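Local coordinates for protein hyaluronidase (Thermobaculum terrenum, PDB 5DIY) that is a bacterial O-GlcNAc hydrolase of glycoside hydrolase family 84 and probably removes N-acetylglucosamine by its hexosaminidase activity, at residues I352-T357 against L381-L386; N326-V331 against G438-N443. One frame throughout, in Å; residues are numbered along the deposited sequence.

Contact 1. Residues I352-T357 against L381-L386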
# COMPACT_ATOMS: atom_id res chain seq x y z
N ILE C 352 -23.03 0.85 18.69
CA ILE C 352 -23.25 2.29 18.86
C ILE C 352 -22.00 3.06 18.44
O ILE C 352 -22.09 4.03 17.69
CB ILE C 352 -23.62 2.66 20.32
CG1 ILE C 352 -25.05 2.21 20.66
CG2 ILE C 352 -23.47 4.16 20.58
CD1 ILE C 352 -26.16 3.10 20.11
N SER C 353 -20.84 2.60 18.92
CA SER C 353 -19.54 3.22 18.61
C SER C 353 -19.29 3.27 17.10
O SER C 353 -18.86 4.31 16.57
CB SER C 353 -18.42 2.46 19.33
OG SER C 353 -17.17 3.07 19.14
N MET C 354 -19.60 2.17 16.41
CA MET C 354 -19.44 2.06 14.95
C MET C 354 -20.45 2.93 14.18
O MET C 354 -20.08 3.53 13.17
CB MET C 354 -19.54 0.59 14.50
CG MET C 354 -18.39 -0.28 14.98
SD MET C 354 -18.52 -2.04 14.58
CE MET C 354 -18.07 -2.05 12.85
N GLN C 355 -21.70 2.98 14.65
CA GLN C 355 -22.73 3.86 14.06
C GLN C 355 -22.38 5.33 14.19
O GLN C 355 -22.50 6.08 13.21
CB GLN C 355 -24.10 3.60 14.72
CG GLN C 355 -24.71 2.26 14.33
CD GLN C 355 -25.94 1.89 15.13
OE1 GLN C 355 -26.20 2.43 16.21
NE2 GLN C 355 -26.71 0.95 14.61
N THR C 356 -21.96 5.73 15.39
CA THR C 356 -21.49 7.09 15.67
C THR C 356 -20.31 7.47 14.77
O THR C 356 -20.27 8.57 14.23
CB THR C 356 -21.05 7.21 17.15
OG1 THR C 356 -22.18 6.99 17.99
CG2 THR C 356 -20.44 8.58 17.47
N THR C 357 -19.36 6.55 14.65
CA THR C 357 -18.19 6.72 13.81
C THR C 357 -18.56 6.92 12.35
O THR C 357 -18.09 7.86 11.73
CB THR C 357 -17.24 5.51 13.95
OG1 THR C 357 -16.75 5.45 15.29
CG2 THR C 357 -16.06 5.60 12.98
N LEU C 381 -22.54 -1.35 6.39
CA LEU C 381 -23.18 -2.64 6.15
C LEU C 381 -22.81 -3.68 7.22
O LEU C 381 -23.70 -4.31 7.80
CB LEU C 381 -22.87 -3.17 4.74
CG LEU C 381 -23.86 -2.90 3.59
CD1 LEU C 381 -24.70 -1.64 3.76
CD2 LEU C 381 -23.14 -2.88 2.24
N TRP C 382 -21.52 -3.84 7.51
CA TRP C 382 -21.09 -4.79 8.56
C TRP C 382 -21.72 -4.44 9.91
O TRP C 382 -22.09 -5.33 10.67
CB TRP C 382 -19.56 -4.85 8.69
CG TRP C 382 -18.83 -5.61 7.61
CD1 TRP C 382 -17.85 -5.13 6.79
CD2 TRP C 382 -18.99 -6.99 7.26
NE1 TRP C 382 -17.40 -6.11 5.94
CE2 TRP C 382 -18.09 -7.27 6.21
CE3 TRP C 382 -19.83 -8.02 7.71
CZ2 TRP C 382 -17.99 -8.53 5.61
CZ3 TRP C 382 -19.73 -9.28 7.12
CH2 TRP C 382 -18.82 -9.52 6.08
N THR C 383 -21.84 -3.14 10.18
CA THR C 383 -22.50 -2.63 11.39
C THR C 383 -23.99 -2.98 11.43
O THR C 383 -24.49 -3.40 12.48
CB THR C 383 -22.31 -1.10 11.51
OG1 THR C 383 -20.94 -0.76 11.27
CG2 THR C 383 -22.75 -0.59 12.88
N ASP C 384 -24.69 -2.82 10.31
CA ASP C 384 -26.09 -3.23 10.18
C ASP C 384 -26.26 -4.71 10.51
O ASP C 384 -27.23 -5.11 11.16
CB ASP C 384 -26.65 -2.99 8.76
CG ASP C 384 -26.80 -1.52 8.40
OD1 ASP C 384 -26.96 -0.67 9.30
OD2 ASP C 384 -26.77 -1.21 7.20
N TYR C 385 -25.30 -5.53 10.07
CA TYR C 385 -25.40 -6.98 10.26
C TYR C 385 -25.14 -7.38 11.72
O TYR C 385 -25.82 -8.26 12.25
CB TYR C 385 -24.46 -7.74 9.31
CG TYR C 385 -24.54 -7.35 7.85
CD1 TYR C 385 -25.64 -6.65 7.31
CD2 TYR C 385 -23.51 -7.70 6.97
CE1 TYR C 385 -25.69 -6.31 5.97
CE2 TYR C 385 -23.56 -7.36 5.63
CZ TYR C 385 -24.65 -6.66 5.13
OH TYR C 385 -24.69 -6.33 3.79
N LEU C 386 -24.18 -6.72 12.36
CA LEU C 386 -23.93 -6.92 13.80
C LEU C 386 -25.16 -6.59 14.65
O LEU C 386 -25.43 -7.27 15.63
CB LEU C 386 -22.75 -6.08 14.28
CG LEU C 386 -21.37 -6.60 13.92
CD1 LEU C 386 -20.32 -5.54 14.27
CD2 LEU C 386 -21.06 -7.91 14.65
O HOH W 1 -21.06 1.91 11.02
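The Met354 side chain crosses Thr383 obliquely, touching it at its root and at its tip: Met354 CE lies 3.5 Å from Thr383 OG1 and Met354 CB 3.8 Å from Thr383 CG2. The chain runs extended to SD and bends at chi3 (77°), which brings the terminal methyl back to the threonine hydroxyl while Met354 SD meets Leu386 CD1 at 3.9 Å, the two chains crossing at about a right angle. The same methyl, Thr383 CG2, also receives Gln355 CG at 3.8 Å. A water bridges the helices, giving a hydrogen bond to Thr383 OG1 (2.7 Å) and a weak one to Met354 O. The hydroxyl is also hydrogen-bonded to the O of Tyr379, a residue Met354 touches too, which helps fix its rotation and keeps the methyl turned to Gln355. A valine in its place would probably leave the bridging water without its side-chain acceptor and Tyr379 O without its hydroxyl partner. The closest CA pair is Met354 and Thr383, 6.6 Å apart, and the axes of the two short segments come within 9.9 Å, their N-to-C directions 151° apart. This is antiparallel packing of helices 340-362 and 373-398 in the helical bundle that follows the catalytic TIM barrel.

Contact 2. Residues N326-V331 against G438-N443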
# COMPACT_ATOMS: atom_id res chain seq x y z
N ASN C 326 -10.17 -9.72 19.14
CA ASN C 326 -10.20 -9.88 20.59
C ASN C 326 -11.61 -9.68 21.16
O ASN C 326 -12.05 -10.44 22.03
CB ASN C 326 -9.23 -8.90 21.27
CG ASN C 326 -7.77 -9.18 20.92
OD1 ASN C 326 -7.40 -10.28 20.56
ND2 ASN C 326 -6.95 -8.15 21.02
N LEU C 327 -12.32 -8.67 20.66
CA LEU C 327 -13.64 -8.35 21.19
C LEU C 327 -14.64 -9.48 21.01
O LEU C 327 -15.37 -9.81 21.96
CB LEU C 327 -14.19 -7.06 20.56
CG LEU C 327 -15.53 -6.58 21.15
CD1 LEU C 327 -15.51 -5.09 21.46
CD2 LEU C 327 -16.69 -6.91 20.22
N PHE C 328 -14.69 -10.08 19.82
CA PHE C 328 -15.67 -11.14 19.55
C PHE C 328 -15.32 -12.44 20.28
O PHE C 328 -16.22 -13.16 20.70
CB PHE C 328 -15.86 -11.38 18.04
CG PHE C 328 -16.51 -10.22 17.32
CD1 PHE C 328 -17.69 -9.64 17.79
CD2 PHE C 328 -15.95 -9.72 16.15
CE1 PHE C 328 -18.28 -8.58 17.12
CE2 PHE C 328 -16.54 -8.66 15.47
CZ PHE C 328 -17.71 -8.09 15.96
N LYS C 329 -14.03 -12.74 20.42
CA LYS C 329 -13.58 -13.82 21.29
C LYS C 329 -14.04 -13.58 22.75
O LYS C 329 -14.52 -14.51 23.42
CB LYS C 329 -12.06 -13.96 21.21
CG LYS C 329 -11.45 -15.03 22.10
CD LYS C 329 -9.93 -14.96 22.09
CE LYS C 329 -9.32 -15.62 23.33
NZ LYS C 329 -9.57 -17.09 23.37
N LYS C 330 -13.91 -12.35 23.22
CA LYS C 330 -14.36 -11.99 24.57
C LYS C 330 -15.87 -12.16 24.72
O LYS C 330 -16.34 -12.74 25.71
CB LYS C 330 -13.93 -10.55 24.90
CG LYS C 330 -14.26 -10.09 26.30
CD LYS C 330 -15.55 -9.28 26.36
CE LYS C 330 -15.87 -8.86 27.79
NZ LYS C 330 -17.27 -8.36 27.88
N VAL C 331 -16.63 -11.65 23.75
CA VAL C 331 -18.10 -11.76 23.73
C VAL C 331 -18.54 -13.22 23.72
O VAL C 331 -19.46 -13.59 24.46
CB VAL C 331 -18.73 -11.02 22.51
CG1 VAL C 331 -20.21 -11.37 22.33
CG2 VAL C 331 -18.57 -9.51 22.66
N GLY C 438 -11.73 -6.88 7.89
CA GLY C 438 -11.23 -8.18 7.44
C GLY C 438 -12.36 -9.17 7.23
O GLY C 438 -13.44 -8.81 6.74
N ASP C 439 -12.12 -10.41 7.64
CA ASP C 439 -13.17 -11.41 7.77
C ASP C 439 -13.59 -11.62 9.23
O ASP C 439 -14.21 -12.62 9.57
CB ASP C 439 -12.69 -12.72 7.14
CG ASP C 439 -12.56 -12.60 5.63
OD1 ASP C 439 -13.60 -12.59 4.94
OD2 ASP C 439 -11.43 -12.50 5.14
N VAL C 440 -13.29 -10.65 10.09
CA VAL C 440 -13.53 -10.81 11.52
C VAL C 440 -15.03 -10.72 11.82
O VAL C 440 -15.57 -11.57 12.52
CB VAL C 440 -12.76 -9.76 12.36
CG1 VAL C 440 -12.99 -10.00 13.85
CG2 VAL C 440 -11.27 -9.80 12.04
N VAL C 441 -15.70 -9.71 11.27
CA VAL C 441 -17.15 -9.58 11.45
C VAL C 441 -17.85 -10.72 10.73
O VAL C 441 -18.74 -11.35 11.29
CB VAL C 441 -17.67 -8.20 11.00
CG1 VAL C 441 -19.19 -8.13 11.14
CG2 VAL C 441 -17.04 -7.10 11.83
N ARG C 442 -17.41 -11.02 9.50
CA ARG C 442 -17.91 -12.18 8.75
C ARG C 442 -17.92 -13.45 9.59
O ARG C 442 -18.98 -14.09 9.75
CB ARG C 442 -17.09 -12.41 7.49
CG ARG C 442 -17.66 -13.45 6.54
CD ARG C 442 -16.63 -13.86 5.49
NE ARG C 442 -16.30 -12.73 4.63
CZ ARG C 442 -17.02 -12.30 3.60
NH1 ARG C 442 -18.15 -12.92 3.25
NH2 ARG C 442 -16.62 -11.24 2.90
N ASN C 443 -16.75 -13.81 10.13
CA ASN C 443 -16.60 -15.06 10.89
C ASN C 443 -17.46 -15.07 12.16
O ASN C 443 -17.99 -16.10 12.53
CB ASN C 443 -15.13 -15.37 11.23
CG ASN C 443 -14.25 -15.58 10.00
OD1 ASN C 443 -14.72 -15.92 8.91
ND2 ASN C 443 -12.95 -15.38 10.18
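Phe328 meets helix 440-451 with one edge of its ring, placing CD2 at 3.8 Å from Val440 CG1 and CE2 at 4.0 Å from Val441 CG2. Both methyls lie near the ring plane, so the valines border the ring and leave its faces to other residues: Phe444 stacks on it. The phenylalanine has CG anti to its own carbonyl carbon (chi1 -67°), sending the ring across the gap between backbones whose nearest CA atoms, those of Phe328 and Val440, are 8.3 Å apart. The two valines share nearly the same chi1 but offer different branches. Val440 uses CG1, the methyl anti to its backbone N (chi1 -178°), whereas Val441 uses CG2, which lies beside its backbone N. Two helices of the bundle beyond the TIM barrel, 322-336 and 440-451, thus join through hydrophobic side chains, without a hydrogen bond between these segments. Leu347 of helix 340-362 and Leu386 of helix 373-398 also touch the Phe328 side chain. Asp439 occupies the N-cap position of helix 440-451 but makes no capping bond with its side chain. Its carboxylate turns instead to Arg442: Arg442 NE bonds to Asp439 OD1 at 2.7 Å in a salt bridge, and Arg442 NH2 continues to Ala429 O.

Both contacts are buried, and they lie in the same helical bundle, on one side of the chain's centre and away from the sugar-binding site. They use four different helices, although 322-336 and 340-362 follow each other in the chain. Contact 1 mixes a thioether and apolar groups with a hydroxyl and a bridging water, whereas contact 2 is wholly apolar across its interface, with its salt bridge kept within 438-443. Their centres are 14 Å apart, and side chains of 381-386 connect them: Leu386 CD2 packs on Phe328 CZ at 3.6 Å, and Trp382 CE3 on Val441 CG1 at 3.5 Å. Helix 373-398 therefore takes part in contact 1 and also packs against both sides of contact 2.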